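Local coordinates for protein AxyAgu115A (Amphibacillus xylanus NBRC 15112, PDB 6NPS) that probably hydrolyses glycosidic bonds as a family GH115 alpha-glucuronidase, removing glucuronic acid side groups from xylan-type hemicelluloses, at residues V684-D696 with K767-F779. The protein carries 3 engineered substitutions. Residues are numbered along the deposited sequence; the frame is centred on the assembly and turned at random.
Sequences VNTLPLVDFLEPD and KVTIVVPVVNNDF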
# COMPACT_ATOMS: atom_id res chain seq x y z
N VAL A 684 -6.23 -5.60 21.15
CA VAL A 684 -7.60 -6.07 20.99
C VAL A 684 -7.63 -7.60 21.08
O VAL A 684 -6.94 -8.32 20.35
CB VAL A 684 -8.24 -5.54 19.69
CG1 VAL A 684 -7.83 -6.33 18.47
CG2 VAL A 684 -9.79 -5.57 19.82
N ASN A 685 -8.41 -8.10 22.01
CA ASN A 685 -8.52 -9.54 22.17
C ASN A 685 -9.97 -10.00 22.32
O ASN A 685 -10.21 -11.14 22.70
CB ASN A 685 -7.68 -9.96 23.38
CG ASN A 685 -8.09 -9.20 24.62
OD1 ASN A 685 -9.24 -9.25 25.00
ND2 ASN A 685 -7.16 -8.49 25.24
N THR A 686 -10.95 -9.12 22.09
CA THR A 686 -12.36 -9.49 22.09
C THR A 686 -12.94 -9.12 20.73
O THR A 686 -12.79 -7.98 20.29
CB THR A 686 -13.13 -8.80 23.24
OG1 THR A 686 -12.51 -9.15 24.49
CG2 THR A 686 -14.58 -9.27 23.31
N LEU A 687 -13.56 -10.09 20.06
CA LEU A 687 -14.09 -9.96 18.71
C LEU A 687 -15.58 -10.32 18.66
O LEU A 687 -15.99 -11.35 19.23
CB LEU A 687 -13.34 -10.88 17.75
CG LEU A 687 -11.81 -10.72 17.66
CD1 LEU A 687 -11.25 -11.79 16.71
CD2 LEU A 687 -11.36 -9.30 17.20
N PRO A 688 -16.40 -9.52 17.99
CA PRO A 688 -17.81 -9.89 17.80
C PRO A 688 -18.07 -10.75 16.57
O PRO A 688 -17.56 -10.50 15.48
CB PRO A 688 -18.52 -8.53 17.65
CG PRO A 688 -17.46 -7.65 17.02
CD PRO A 688 -16.15 -8.10 17.66
N LEU A 689 -18.90 -11.77 16.74
CA LEU A 689 -19.31 -12.63 15.64
C LEU A 689 -20.82 -12.48 15.56
O LEU A 689 -21.54 -12.95 16.45
CB LEU A 689 -18.89 -14.07 15.89
CG LEU A 689 -19.22 -15.07 14.80
CD1 LEU A 689 -18.25 -16.23 14.89
CD2 LEU A 689 -20.64 -15.56 15.00
N VAL A 690 -21.31 -11.83 14.50
CA VAL A 690 -22.67 -11.32 14.56
C VAL A 690 -23.64 -12.11 13.68
O VAL A 690 -24.80 -11.71 13.53
CB VAL A 690 -22.71 -9.82 14.22
CG1 VAL A 690 -21.85 -9.06 15.22
CG2 VAL A 690 -22.29 -9.56 12.76
N ASP A 691 -23.22 -13.25 13.12
CA ASP A 691 -24.05 -13.96 12.14
C ASP A 691 -25.42 -14.35 12.72
O ASP A 691 -26.42 -14.37 11.99
CB ASP A 691 -23.33 -15.20 11.63
CG ASP A 691 -21.94 -14.89 11.05
OD1 ASP A 691 -21.05 -14.39 11.80
OD2 ASP A 691 -21.72 -15.17 9.85
N PHE A 692 -25.48 -14.70 14.02
CA PHE A 692 -26.74 -15.20 14.58
C PHE A 692 -27.68 -14.08 14.98
O PHE A 692 -28.76 -14.36 15.50
CB PHE A 692 -26.48 -16.12 15.79
CG PHE A 692 -25.61 -17.30 15.45
CD1 PHE A 692 -26.14 -18.42 14.82
CD2 PHE A 692 -24.23 -17.27 15.69
CE1 PHE A 692 -25.32 -19.51 14.48
CE2 PHE A 692 -23.42 -18.34 15.33
CZ PHE A 692 -23.96 -19.46 14.73
N LEU A 693 -27.31 -12.82 14.71
CA LEU A 693 -28.24 -11.72 14.85
C LEU A 693 -29.38 -11.78 13.83
O LEU A 693 -30.37 -11.06 13.99
CB LEU A 693 -27.47 -10.39 14.74
CG LEU A 693 -26.60 -10.04 15.96
CD1 LEU A 693 -25.90 -8.72 15.78
CD2 LEU A 693 -27.40 -10.02 17.30
N GLU A 694 -29.28 -12.65 12.81
CA GLU A 694 -30.48 -12.92 12.00
C GLU A 694 -31.12 -14.23 12.43
O GLU A 694 -30.43 -15.27 12.44
CB GLU A 694 -30.11 -12.97 10.52
CG GLU A 694 -29.36 -11.69 10.16
CD GLU A 694 -29.00 -11.48 8.67
OE1 GLU A 694 -28.56 -12.43 7.98
OE2 GLU A 694 -29.13 -10.33 8.21
N PRO A 695 -32.42 -14.23 12.74
CA PRO A 695 -33.06 -15.40 13.36
C PRO A 695 -33.01 -16.67 12.53
O PRO A 695 -33.10 -17.76 13.10
CB PRO A 695 -34.52 -14.96 13.54
CG PRO A 695 -34.58 -13.54 13.20
CD PRO A 695 -33.39 -13.18 12.39
N ASP A 696 -32.89 -16.60 11.21
CA ASP A 696 -32.89 -17.81 10.42
C ASP A 696 -31.50 -18.30 10.07
O ASP A 696 -31.37 -19.21 9.25
CB ASP A 696 -33.70 -17.60 9.13
CG ASP A 696 -33.15 -16.48 8.25
OD1 ASP A 696 -32.25 -15.72 8.67
OD2 ASP A 696 -33.66 -16.36 7.11
N LYS A 767 -5.11 -15.16 24.51
CA LYS A 767 -6.48 -15.64 24.60
C LYS A 767 -7.38 -14.68 23.84
O LYS A 767 -7.29 -13.47 24.07
CB LYS A 767 -6.91 -15.71 26.08
CG LYS A 767 -8.37 -16.01 26.26
CD LYS A 767 -8.67 -16.50 27.68
CE LYS A 767 -7.75 -15.88 28.69
NZ LYS A 767 -8.38 -15.82 30.05
N VAL A 768 -8.20 -15.19 22.94
CA VAL A 768 -9.15 -14.37 22.19
C VAL A 768 -10.55 -14.74 22.66
O VAL A 768 -10.89 -15.93 22.74
CB VAL A 768 -9.00 -14.58 20.67
CG1 VAL A 768 -10.10 -13.81 19.89
CG2 VAL A 768 -7.58 -14.10 20.19
N THR A 769 -11.36 -13.74 22.99
CA THR A 769 -12.76 -13.99 23.31
C THR A 769 -13.61 -13.59 22.11
O THR A 769 -13.42 -12.52 21.52
CB THR A 769 -13.12 -13.20 24.56
OG1 THR A 769 -12.19 -13.59 25.57
CG2 THR A 769 -14.51 -13.47 25.04
N ILE A 770 -14.49 -14.49 21.67
CA ILE A 770 -15.40 -14.21 20.57
C ILE A 770 -16.79 -14.05 21.16
O ILE A 770 -17.31 -14.97 21.84
CB ILE A 770 -15.36 -15.33 19.52
CG1 ILE A 770 -13.95 -15.43 18.94
CG2 ILE A 770 -16.42 -15.12 18.43
CD1 ILE A 770 -13.85 -16.43 17.83
N VAL A 771 -17.39 -12.87 20.99
CA VAL A 771 -18.70 -12.60 21.57
C VAL A 771 -19.76 -12.94 20.55
O VAL A 771 -19.69 -12.50 19.40
CB VAL A 771 -18.84 -11.15 22.04
CG1 VAL A 771 -20.25 -10.94 22.66
CG2 VAL A 771 -17.74 -10.84 23.08
N VAL A 772 -20.75 -13.74 20.96
CA VAL A 772 -21.73 -14.27 20.03
C VAL A 772 -23.12 -13.83 20.49
O VAL A 772 -23.77 -14.54 21.27
CB VAL A 772 -21.62 -15.80 19.91
CG1 VAL A 772 -22.60 -16.36 18.82
CG2 VAL A 772 -20.16 -16.20 19.59
N PRO A 773 -23.61 -12.68 20.03
CA PRO A 773 -24.99 -12.30 20.33
C PRO A 773 -25.96 -12.96 19.37
O PRO A 773 -25.65 -13.20 18.20
CB PRO A 773 -24.97 -10.77 20.15
CG PRO A 773 -23.95 -10.58 19.03
CD PRO A 773 -22.90 -11.68 19.20
N VAL A 774 -27.15 -13.28 19.86
CA VAL A 774 -28.12 -14.06 19.11
C VAL A 774 -29.47 -13.37 19.15
O VAL A 774 -29.90 -12.92 20.21
CB VAL A 774 -28.24 -15.50 19.67
CG1 VAL A 774 -29.33 -16.27 18.89
CG2 VAL A 774 -26.91 -16.24 19.57
N VAL A 775 -30.15 -13.30 18.01
CA VAL A 775 -31.56 -12.93 17.95
C VAL A 775 -32.35 -14.18 17.58
O VAL A 775 -32.05 -14.86 16.59
CB VAL A 775 -31.79 -11.78 16.94
CG1 VAL A 775 -33.28 -11.62 16.64
CG2 VAL A 775 -31.18 -10.46 17.48
N ASN A 776 -33.35 -14.52 18.40
CA ASN A 776 -34.14 -15.71 18.16
C ASN A 776 -35.62 -15.39 18.01
O ASN A 776 -36.45 -16.31 17.97
CB ASN A 776 -33.90 -16.71 19.31
CG ASN A 776 -34.16 -18.15 18.90
OD1 ASN A 776 -33.80 -18.59 17.81
ND2 ASN A 776 -34.82 -18.88 19.79
N ASN A 777 -35.97 -14.11 18.08
CA ASN A 777 -37.26 -13.59 17.69
C ASN A 777 -37.41 -13.76 16.19
O ASN A 777 -36.61 -13.19 15.44
CB ASN A 777 -37.30 -12.12 18.08
CG ASN A 777 -38.67 -11.56 18.12
OD1 ASN A 777 -39.60 -12.13 17.52
ND2 ASN A 777 -38.84 -10.44 18.82
N ASP A 778 -38.39 -14.50 15.72
CA ASP A 778 -38.48 -14.61 14.27
C ASP A 778 -39.43 -13.59 13.64
O ASP A 778 -39.51 -13.53 12.40
CB ASP A 778 -38.85 -16.03 13.85
CG ASP A 778 -37.93 -16.57 12.75
OD1 ASP A 778 -37.44 -17.72 12.88
OD2 ASP A 778 -37.67 -15.83 11.77
N PHE A 779 -40.13 -12.78 14.44
CA PHE A 779 -40.82 -11.58 13.96
C PHE A 779 -42.05 -11.91 13.11
O PHE A 779 -42.45 -11.13 12.24
CB PHE A 779 -39.86 -10.66 13.19
CG PHE A 779 -38.67 -10.23 13.98
CD1 PHE A 779 -38.79 -9.30 14.99
CD2 PHE A 779 -37.42 -10.78 13.71
CE1 PHE A 779 -37.67 -8.91 15.73
CE2 PHE A 779 -36.31 -10.39 14.43
CZ PHE A 779 -36.43 -9.46 15.45
O HOH W 1 -9.87 -12.07 25.66
O HOH W 2 -23.99 -13.91 16.29
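Leu687 and Leu689 hold the edge strand 686-688 parallel to strand 767-775: Leu687 N donates to Thr769 O (2.8 Å), Leu687 O accepts from Val771 N, and Leu689 N reaches Val771 O. Beyond Leu689 the direct pairing lapses, and one water fills in, donating to Leu689 O and Pro773 O and accepting from Phe692 N (2.8 Å). Phe692 O then accepts from Val775 N (3.1 Å), and also from Arg748. From CB outward, Phe692 first meets Val774 CG2 (3.8 Å); CG, anti to the carbonyl carbon (chi1 -58°), swings the ring to Val772, where CD2 lies obliquely 3.6 Å from CG1 and CE2 touches the same methyl a little farther off. Ala700, on strand 700-706 of the facing sheet, also touches this side chain. Leu693 comes back over the strand chiefly through CD2, 3.8 Å from both Pro773 CB and Val775 CG2, with CG on Pro773 CG. Cut back to an alanine, Leu693 would lose CD2, and Pro773 and Val775 would probably be left with a gap between them. Further on, Pro695 CG sits at the edge of the Phe779 ring, 3.8 Å from CE2. The break in this beta-sandwich-like domain follows from Pro773: lacking an N-H, it cannot continue the parallel pairing to Leu689 O, so the water satisfies three polar groups instead.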